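Local coordinates for protein oxidoreductase (Corynebacterium diphtheriae, PDB 3K1Y) that probably works as an FMN-binding oxidoreductase of the NADPH-dependent FMN reductase family, with a flavodoxin-like fold and four subunits in its assembly, at residues A[97-102]-A[137-142]; A[121-126]-A[142-147]. All coordinates share one frame; numbering follows the deposited sequence.

Contact 1. Residues A[97-102]-A[137-142]; sequences KASYTG and DYALRP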
ATOM      1  N   LYS A  97       2.051 -14.125   5.469  1.00 14.56           N
ATOM      2  CA  LYS A  97       0.853 -13.338   5.727  1.00 14.44           C
ATOM      3  C   LYS A  97       0.701 -12.154   4.776  1.00 13.77           C
ATOM      4  O   LYS A  97       0.345 -11.055   5.182  1.00 14.64           O
ATOM      5  CB  LYS A  97       0.821 -12.871   7.184  1.00 15.28           C
ATOM      6  CG  LYS A  97       0.741 -14.028   8.201  1.00 14.28           C
ATOM      7  CD  LYS A  97      -0.346 -15.029   7.814  1.00 14.35           C
ATOM      8  CE  LYS A  97      -0.710 -15.978   8.954  1.00 16.47           C
ATOM      9  NZ  LYS A  97       0.431 -16.802   9.421  1.00 20.05           N
ATOM     10  N   ALA A  98       0.992 -12.404   3.502  1.00 18.17           N
ATOM     11  CA  ALA A  98       0.843 -11.424   2.423  1.00 17.80           C
ATOM     12  C   ALA A  98       1.779 -10.222   2.411  1.00 17.69           C
ATOM     13  O   ALA A  98       1.436  -9.161   1.885  1.00 18.08           O
ATOM     14  CB  ALA A  98      -0.621 -10.952   2.362  1.00 16.71           C
ATOM     15  N   SER A  99       2.965 -10.382   2.973  1.00 21.09           N
ATOM     16  CA  SER A  99       3.929  -9.292   2.979  1.00 21.05           C
ATOM     17  C   SER A  99       5.311  -9.822   3.328  1.00 21.78           C
ATOM     18  O   SER A  99       5.517 -11.036   3.393  1.00 21.65           O
ATOM     19  CB  SER A  99       3.501  -8.211   3.972  1.00 20.94           C
ATOM     20  OG  SER A  99       4.392  -7.113   3.932  1.00 21.27           O
ATOM     21  N   TYR A 100       6.267  -8.925   3.536  1.00 20.84           N
ATOM     22  CA  TYR A 100       7.613  -9.365   3.875  1.00 20.79           C
ATOM     23  C   TYR A 100       7.622 -10.000   5.257  1.00 21.87           C
ATOM     24  O   TYR A 100       6.728  -9.756   6.066  1.00 21.81           O
ATOM     25  CB  TYR A 100       8.606  -8.204   3.796  1.00 20.21           C
ATOM     26  CG  TYR A 100       8.246  -6.970   4.582  1.00 18.70           C
ATOM     27  CD1 TYR A 100       8.004  -7.031   5.958  1.00 21.28           C
ATOM     28  CD2 TYR A 100       8.229  -5.721   3.967  1.00 17.05           C
ATOM     29  CE1 TYR A 100       7.763  -5.871   6.701  1.00 20.60           C
ATOM     30  CE2 TYR A 100       7.987  -4.562   4.694  1.00 15.48           C
ATOM     31  CZ  TYR A 100       7.760  -4.642   6.058  1.00 18.19           C
ATOM     32  OH  TYR A 100       7.553  -3.488   6.776  1.00 19.42           O
ATOM     33  N   THR A 101       8.624 -10.826   5.517  1.00 18.89           N
ATOM     34  CA  THR A 101       8.727 -11.534   6.791  1.00 19.69           C
ATOM     35  C   THR A 101       9.052 -10.630   7.976  1.00 19.01           C
ATOM     36  O   THR A 101       9.719  -9.606   7.829  1.00 18.70           O
ATOM     37  CB  THR A 101       9.801 -12.638   6.714  1.00 20.07           C
ATOM     38  OG1 THR A 101       9.446 -13.592   5.706  1.00 23.86           O
ATOM     39  CG2 THR A 101       9.909 -13.349   8.025  1.00 20.15           C
ATOM     40  N   GLY A 102       8.573 -11.017   9.154  1.00 19.28           N
ATOM     41  CA  GLY A 102       8.857 -10.238  10.340  1.00 19.36           C
ATOM     42  C   GLY A 102      10.362 -10.216  10.544  1.00 19.63           C
ATOM     43  O   GLY A 102      10.927  -9.187  10.918  1.00 19.53           O
ATOM     44  N   ASP A 137       5.886  -3.453  -4.637  1.00 21.53           N
ATOM     45  CA  ASP A 137       5.551  -2.032  -4.689  1.00 22.47           C
ATOM     46  C   ASP A 137       4.770  -1.420  -3.544  1.00 21.91           C
ATOM     47  O   ASP A 137       4.672  -0.198  -3.460  1.00 22.23           O
ATOM     48  CB  ASP A 137       4.831  -1.709  -5.992  1.00 23.26           C
ATOM     49  CG  ASP A 137       5.749  -1.791  -7.178  1.00 25.92           C
ATOM     50  OD1 ASP A 137       6.954  -1.520  -6.993  1.00 25.52           O
ATOM     51  OD2 ASP A 137       5.272  -2.114  -8.289  1.00 31.76           O
ATOM     52  N   TYR A 138       4.230  -2.251  -2.660  1.00 18.05           N
ATOM     53  CA  TYR A 138       3.450  -1.744  -1.541  1.00 18.02           C
ATOM     54  C   TYR A 138       4.026  -2.027  -0.163  1.00 17.97           C
ATOM     55  O   TYR A 138       3.536  -1.488   0.829  1.00 18.61           O
ATOM     56  CB  TYR A 138       2.023  -2.288  -1.633  1.00 18.07           C
ATOM     57  CG  TYR A 138       1.245  -1.679  -2.766  1.00 18.56           C
ATOM     58  CD1 TYR A 138       0.895  -0.335  -2.743  1.00 17.79           C
ATOM     59  CD2 TYR A 138       0.901  -2.429  -3.883  1.00 20.67           C
ATOM     60  CE1 TYR A 138       0.228   0.253  -3.809  1.00 21.25           C
ATOM     61  CE2 TYR A 138       0.229  -1.848  -4.959  1.00 22.23           C
ATOM     62  CZ  TYR A 138      -0.098  -0.507  -4.912  1.00 22.26           C
ATOM     63  OH  TYR A 138      -0.724   0.086  -5.980  1.00 25.60           O
ATOM     64  N   ALA A 139       5.054  -2.875  -0.095  1.00 13.98           N
ATOM     65  CA  ALA A 139       5.686  -3.203   1.179  1.00 12.85           C
ATOM     66  C   ALA A 139       7.205  -3.001   1.162  1.00 12.50           C
ATOM     67  O   ALA A 139       7.729  -2.265   1.997  1.00 11.83           O
ATOM     68  CB  ALA A 139       5.343  -4.636   1.591  1.00 12.69           C
ATOM     69  N   LEU A 140       7.919  -3.636   0.228  1.00 20.63           N
ATOM     70  CA  LEU A 140       9.381  -3.483   0.177  1.00 19.39           C
ATOM     71  C   LEU A 140       9.860  -2.143  -0.348  1.00 18.74           C
ATOM     72  O   LEU A 140      10.806  -1.551   0.187  1.00 19.72           O
ATOM     73  CB  LEU A 140      10.035  -4.576  -0.664  1.00 19.76           C
ATOM     74  CG  LEU A 140      10.144  -5.938   0.017  1.00 20.11           C
ATOM     75  CD1 LEU A 140       8.822  -6.672  -0.144  1.00 20.51           C
ATOM     76  CD2 LEU A 140      11.280  -6.729  -0.609  1.00 17.80           C
ATOM     77  N   ARG A 141       9.216  -1.668  -1.402  1.00 13.24           N
ATOM     78  CA  ARG A 141       9.593  -0.400  -1.996  1.00 13.21           C
ATOM     79  C   ARG A 141       9.433   0.722  -0.964  1.00 13.61           C
ATOM     80  O   ARG A 141      10.381   1.444  -0.661  1.00 14.97           O
ATOM     81  CB  ARG A 141       8.731  -0.152  -3.240  1.00 13.10           C
ATOM     82  CG  ARG A 141       9.175   1.026  -4.083  1.00 13.37           C
ATOM     83  CD  ARG A 141       9.007   0.731  -5.565  1.00 14.14           C
ATOM     84  NE  ARG A 141      10.207   1.173  -6.262  1.00 21.96           N
ATOM     85  CZ  ARG A 141      10.861   0.462  -7.168  1.00 20.66           C
ATOM     86  NH1 ARG A 141      10.437  -0.746  -7.514  1.00 17.12           N
ATOM     87  NH2 ARG A 141      11.967   0.958  -7.701  1.00 25.51           N
ATOM     88  N   PRO A 142       8.238   0.868  -0.391  1.00  7.92           N
ATOM     89  CA  PRO A 142       8.073   1.941   0.600  1.00  9.79           C
ATOM     90  C   PRO A 142       9.117   1.866   1.720  1.00 10.77           C
ATOM     91  O   PRO A 142       9.585   2.893   2.204  1.00 12.61           O
ATOM     92  CB  PRO A 142       6.657   1.719   1.125  1.00  9.26           C
ATOM     93  CG  PRO A 142       5.952   1.080  -0.074  1.00  8.65           C
ATOM     94  CD  PRO A 142       6.996   0.094  -0.553  1.00  6.86           C
TER
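Ala139 and Leu140, on helix 135-146, receive Ser99 and Tyr100 from the loop that leads out of strand 88-94 into helix 102-110. The helix has a wider, pi-type turn at 137-140, and its backbone comes nearest the loop at Ala139, whose CA lies 6.6 Å from CA of Ser99. The methyl of Ala139 points at the loop and meets two side chains: its CB is 3.5 Å from Ser99 OG and 3.9 Å from Tyr100 CD2. A single methyl suits this place, since it lets the aromatic ring lie close to the helix backbone. Tyr100 presents its rim there, with CE2 3.6 Å from Ala139 O, and that carbonyl oxygen lies at the ring edge, in its plane. CB of Tyr100 points at the helix, and chi1 of 53°, with CG between the backbone N and carbonyl carbon, sets the rim beside that carbonyl, while Ser99 OG lies over one face, nearer its margin, 3.9 Å from the ring plane. Next, Leu140 reaches round with CD1 to touch Tyr100 CB at 4.2 Å; its side chain also packs on Phe104 and Thr93. A weak hydrogen bond joins Tyr100 OH and Ser99 OG of the second subunit, and the backbone O of Tyr100 takes a hydrogen bond from Lys105 NZ of that subunit. With no hydrogen bond between loop and helix, the contact rests on close packing, whereas the polar chemistry of Tyr100 serves the subunit interface.

Contact 2. Residues A[121-126]-A[142-147]; sequences TIIAAT and PLLSYM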
ATOM      1  N   THR A 121      19.562  -0.311  -5.141  1.00 19.51           N
ATOM      2  CA  THR A 121      18.916  -1.517  -4.620  1.00 18.42           C
ATOM      3  C   THR A 121      17.856  -2.204  -5.491  1.00 18.40           C
ATOM      4  O   THR A 121      16.997  -1.544  -6.085  1.00 19.09           O
ATOM      5  CB  THR A 121      18.204  -1.187  -3.275  1.00 17.69           C
ATOM      6  OG1 THR A 121      19.162  -0.732  -2.316  1.00 19.76           O
ATOM      7  CG2 THR A 121      17.474  -2.410  -2.722  1.00 15.64           C
ATOM      8  N   ILE A 122      17.909  -3.536  -5.531  1.00  9.27           N
ATOM      9  CA  ILE A 122      16.913  -4.335  -6.244  1.00  7.54           C
ATOM     10  C   ILE A 122      16.091  -5.029  -5.159  1.00  7.56           C
ATOM     11  O   ILE A 122      16.656  -5.678  -4.266  1.00  8.25           O
ATOM     12  CB  ILE A 122      17.531  -5.467  -7.092  1.00  8.07           C
ATOM     13  CG1 ILE A 122      18.066  -4.931  -8.417  1.00  6.87           C
ATOM     14  CG2 ILE A 122      16.475  -6.556  -7.343  1.00  4.27           C
ATOM     15  CD1 ILE A 122      18.799  -5.979  -9.226  1.00 28.07           C
ATOM     16  N   ILE A 123      14.774  -4.894  -5.221  1.00 10.12           N
ATOM     17  CA  ILE A 123      13.925  -5.553  -4.238  1.00  8.90           C
ATOM     18  C   ILE A 123      13.346  -6.829  -4.861  1.00  9.97           C
ATOM     19  O   ILE A 123      12.981  -6.851  -6.040  1.00 11.52           O
ATOM     20  CB  ILE A 123      12.806  -4.609  -3.744  1.00  8.78           C
ATOM     21  CG1 ILE A 123      12.040  -4.025  -4.925  1.00  8.45           C
ATOM     22  CG2 ILE A 123      13.422  -3.475  -2.905  1.00  6.85           C
ATOM     23  CD1 ILE A 123      10.860  -3.179  -4.506  1.00 24.42           C
ATOM     24  N   ALA A 124      13.297  -7.900  -4.083  1.00 14.60           N
ATOM     25  CA  ALA A 124      12.789  -9.161  -4.591  1.00 14.18           C
ATOM     26  C   ALA A 124      12.051 -10.018  -3.555  1.00 14.01           C
ATOM     27  O   ALA A 124      12.344  -9.978  -2.353  1.00 14.36           O
ATOM     28  CB  ALA A 124      13.939  -9.960  -5.212  1.00 14.81           C
ATOM     29  N   ALA A 125      11.094 -10.800  -4.041  1.00 14.49           N
ATOM     30  CA  ALA A 125      10.309 -11.682  -3.191  1.00 14.50           C
ATOM     31  C   ALA A 125       9.965 -12.949  -3.961  1.00 15.93           C
ATOM     32  O   ALA A 125      10.129 -13.016  -5.179  1.00 16.20           O
ATOM     33  CB  ALA A 125       9.042 -10.990  -2.755  1.00 12.85           C
ATOM     34  N   THR A 126       9.490 -13.955  -3.247  1.00 12.56           N
ATOM     35  CA  THR A 126       9.115 -15.201  -3.885  1.00 14.89           C
ATOM     36  C   THR A 126       7.954 -15.870  -3.167  1.00 13.79           C
ATOM     37  O   THR A 126       7.667 -15.571  -2.011  1.00 14.19           O
ATOM     38  CB  THR A 126      10.293 -16.196  -3.918  1.00 15.88           C
ATOM     39  OG1 THR A 126       9.860 -17.413  -4.535  1.00 21.59           O
ATOM     40  CG2 THR A 126      10.783 -16.508  -2.503  1.00 14.36           C
ATOM     41  N   PRO A 142       8.238   0.868  -0.391  1.00  7.92           N
ATOM     42  CA  PRO A 142       8.073   1.941   0.600  1.00  9.79           C
ATOM     43  C   PRO A 142       9.117   1.866   1.720  1.00 10.77           C
ATOM     44  O   PRO A 142       9.585   2.893   2.204  1.00 12.61           O
ATOM     45  CB  PRO A 142       6.657   1.719   1.125  1.00  9.26           C
ATOM     46  CG  PRO A 142       5.952   1.080  -0.074  1.00  8.65           C
ATOM     47  CD  PRO A 142       6.996   0.094  -0.553  1.00  6.86           C
ATOM     48  N   LEU A 143       9.478   0.647   2.120  1.00 14.11           N
ATOM     49  CA  LEU A 143      10.461   0.451   3.184  1.00 15.07           C
ATOM     50  C   LEU A 143      11.847   0.940   2.775  1.00 16.54           C
ATOM     51  O   LEU A 143      12.502   1.660   3.529  1.00 16.82           O
ATOM     52  CB  LEU A 143      10.540  -1.028   3.581  1.00 13.86           C
ATOM     53  CG  LEU A 143      11.568  -1.351   4.676  1.00 16.30           C
ATOM     54  CD1 LEU A 143      11.211  -0.619   5.955  1.00 18.79           C
ATOM     55  CD2 LEU A 143      11.616  -2.862   4.928  1.00 13.94           C
ATOM     56  N   LEU A 144      12.292   0.546   1.584  1.00 16.19           N
ATOM     57  CA  LEU A 144      13.604   0.951   1.088  1.00 16.90           C
ATOM     58  C   LEU A 144      13.637   2.437   0.761  1.00 18.15           C
ATOM     59  O   LEU A 144      14.661   3.098   0.960  1.00 18.64           O
ATOM     60  CB  LEU A 144      13.990   0.137  -0.152  1.00 16.78           C
ATOM     61  CG  LEU A 144      14.741  -1.180   0.081  1.00 17.41           C
ATOM     62  CD1 LEU A 144      16.122  -0.883   0.649  1.00 16.83           C
ATOM     63  CD2 LEU A 144      13.958  -2.082   1.024  1.00 15.88           C
ATOM     64  N   SER A 145      12.519   2.965   0.260  1.00 17.80           N
ATOM     65  CA  SER A 145      12.449   4.385  -0.068  1.00 18.12           C
ATOM     66  C   SER A 145      12.472   5.222   1.195  1.00 18.30           C
ATOM     67  O   SER A 145      13.076   6.290   1.223  1.00 19.19           O
ATOM     68  CB  SER A 145      11.190   4.693  -0.870  1.00 18.07           C
ATOM     69  OG  SER A 145      11.270   4.080  -2.145  1.00 21.77           O
ATOM     70  N   TYR A 146      11.809   4.743   2.242  1.00 16.19           N
ATOM     71  CA  TYR A 146      11.805   5.470   3.500  1.00 17.58           C
ATOM     72  C   TYR A 146      13.233   5.636   4.018  1.00 18.36           C
ATOM     73  O   TYR A 146      13.540   6.610   4.697  1.00 19.70           O
ATOM     74  CB  TYR A 146      10.989   4.739   4.565  1.00 17.76           C
ATOM     75  CG  TYR A 146      11.125   5.391   5.920  1.00 18.19           C
ATOM     76  CD1 TYR A 146      10.549   6.639   6.178  1.00 19.42           C
ATOM     77  CD2 TYR A 146      11.886   4.796   6.924  1.00 21.78           C
ATOM     78  CE1 TYR A 146      10.735   7.276   7.410  1.00 23.03           C
ATOM     79  CE2 TYR A 146      12.081   5.423   8.151  1.00 23.71           C
ATOM     80  CZ  TYR A 146      11.507   6.657   8.391  1.00 24.60           C
ATOM     81  OH  TYR A 146      11.713   7.269   9.605  1.00 26.84           O
HETATM   82  N   MSE A 147      14.102   4.676   3.720  1.00 48.13           N
HETATM   83  CA  MSE A 147      15.478   4.780   4.176  1.00 49.24           C
HETATM   84  C   MSE A 147      16.344   5.484   3.150  1.00 50.81           C
HETATM   85  O   MSE A 147      17.567   5.543   3.274  1.00 51.95           O
HETATM   86  CB  MSE A 147      16.036   3.404   4.507  1.00 47.97           C
HETATM   87  CG  MSE A 147      15.536   2.908   5.841  1.00 47.57           C
HETATM   88 SE   MSE A 147      16.192   1.186   6.311  1.00 44.73          SE
HETATM   89  CE  MSE A 147      14.908   0.144   5.326  1.00 43.05           C
TER
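Leu144 faces Thr121 and Ile123 inside a beta-alpha-beta unit of the flavodoxin-like fold, in which strand 120-127, helix 135-146 and strand 150-159 follow one another and the helix packs on the parallel sheet. Thr121 and Ile123 are two apart on the strand, so both point to the same side, toward the helix, whereas Ile122 between them points away from it. Leu144 projects from the helix to meet the pair. Its side chain lies roughly perpendicular to that of Thr121 and runs antiparallel alongside that of Ile123. Beta-branched residues suit such a strand, because each carries a methyl close to the backbone: CG2 of Ile123 lies 4.0 Å from Leu144 CG. Thr121 offers a methyl too: OG1 sits beside the backbone N (chi1 -61°), which leaves CG2 anti to that N. Its hydroxyl is hydrogen-bonded to Met119 O, while the methyl makes the closest approach to Leu144. Leucine suits the helix side, since its branch point CG lies against the methyls of both strand residues, and it also packs on Val151 and Ala149. All three residues are buried, and the contacts that join them are apolar. CG2 of Thr121 rests 3.9 Å from Leu144 CD1.

Helix 135-146 serves both contacts, whose centres are about 8 Å apart and which share Pro142. Along the chain the segments alternate: 97-102, then 121-126, then 137-142 and 142-147. Contact 1 ties the helix to the loop after strand 88-94, while contact 2 ties it to strand 120-127, the neighbour of that strand in the five-stranded parallel sheet. Direct packing bridges them, with Leu140 CD2 4.1 Å from Ile123 CB and Tyr100 CE2 4.0 Å from Leu143 CD2. One helix thus packs on the sheet and on the loop, and both helix and loop also touch the second subunit of the assembly.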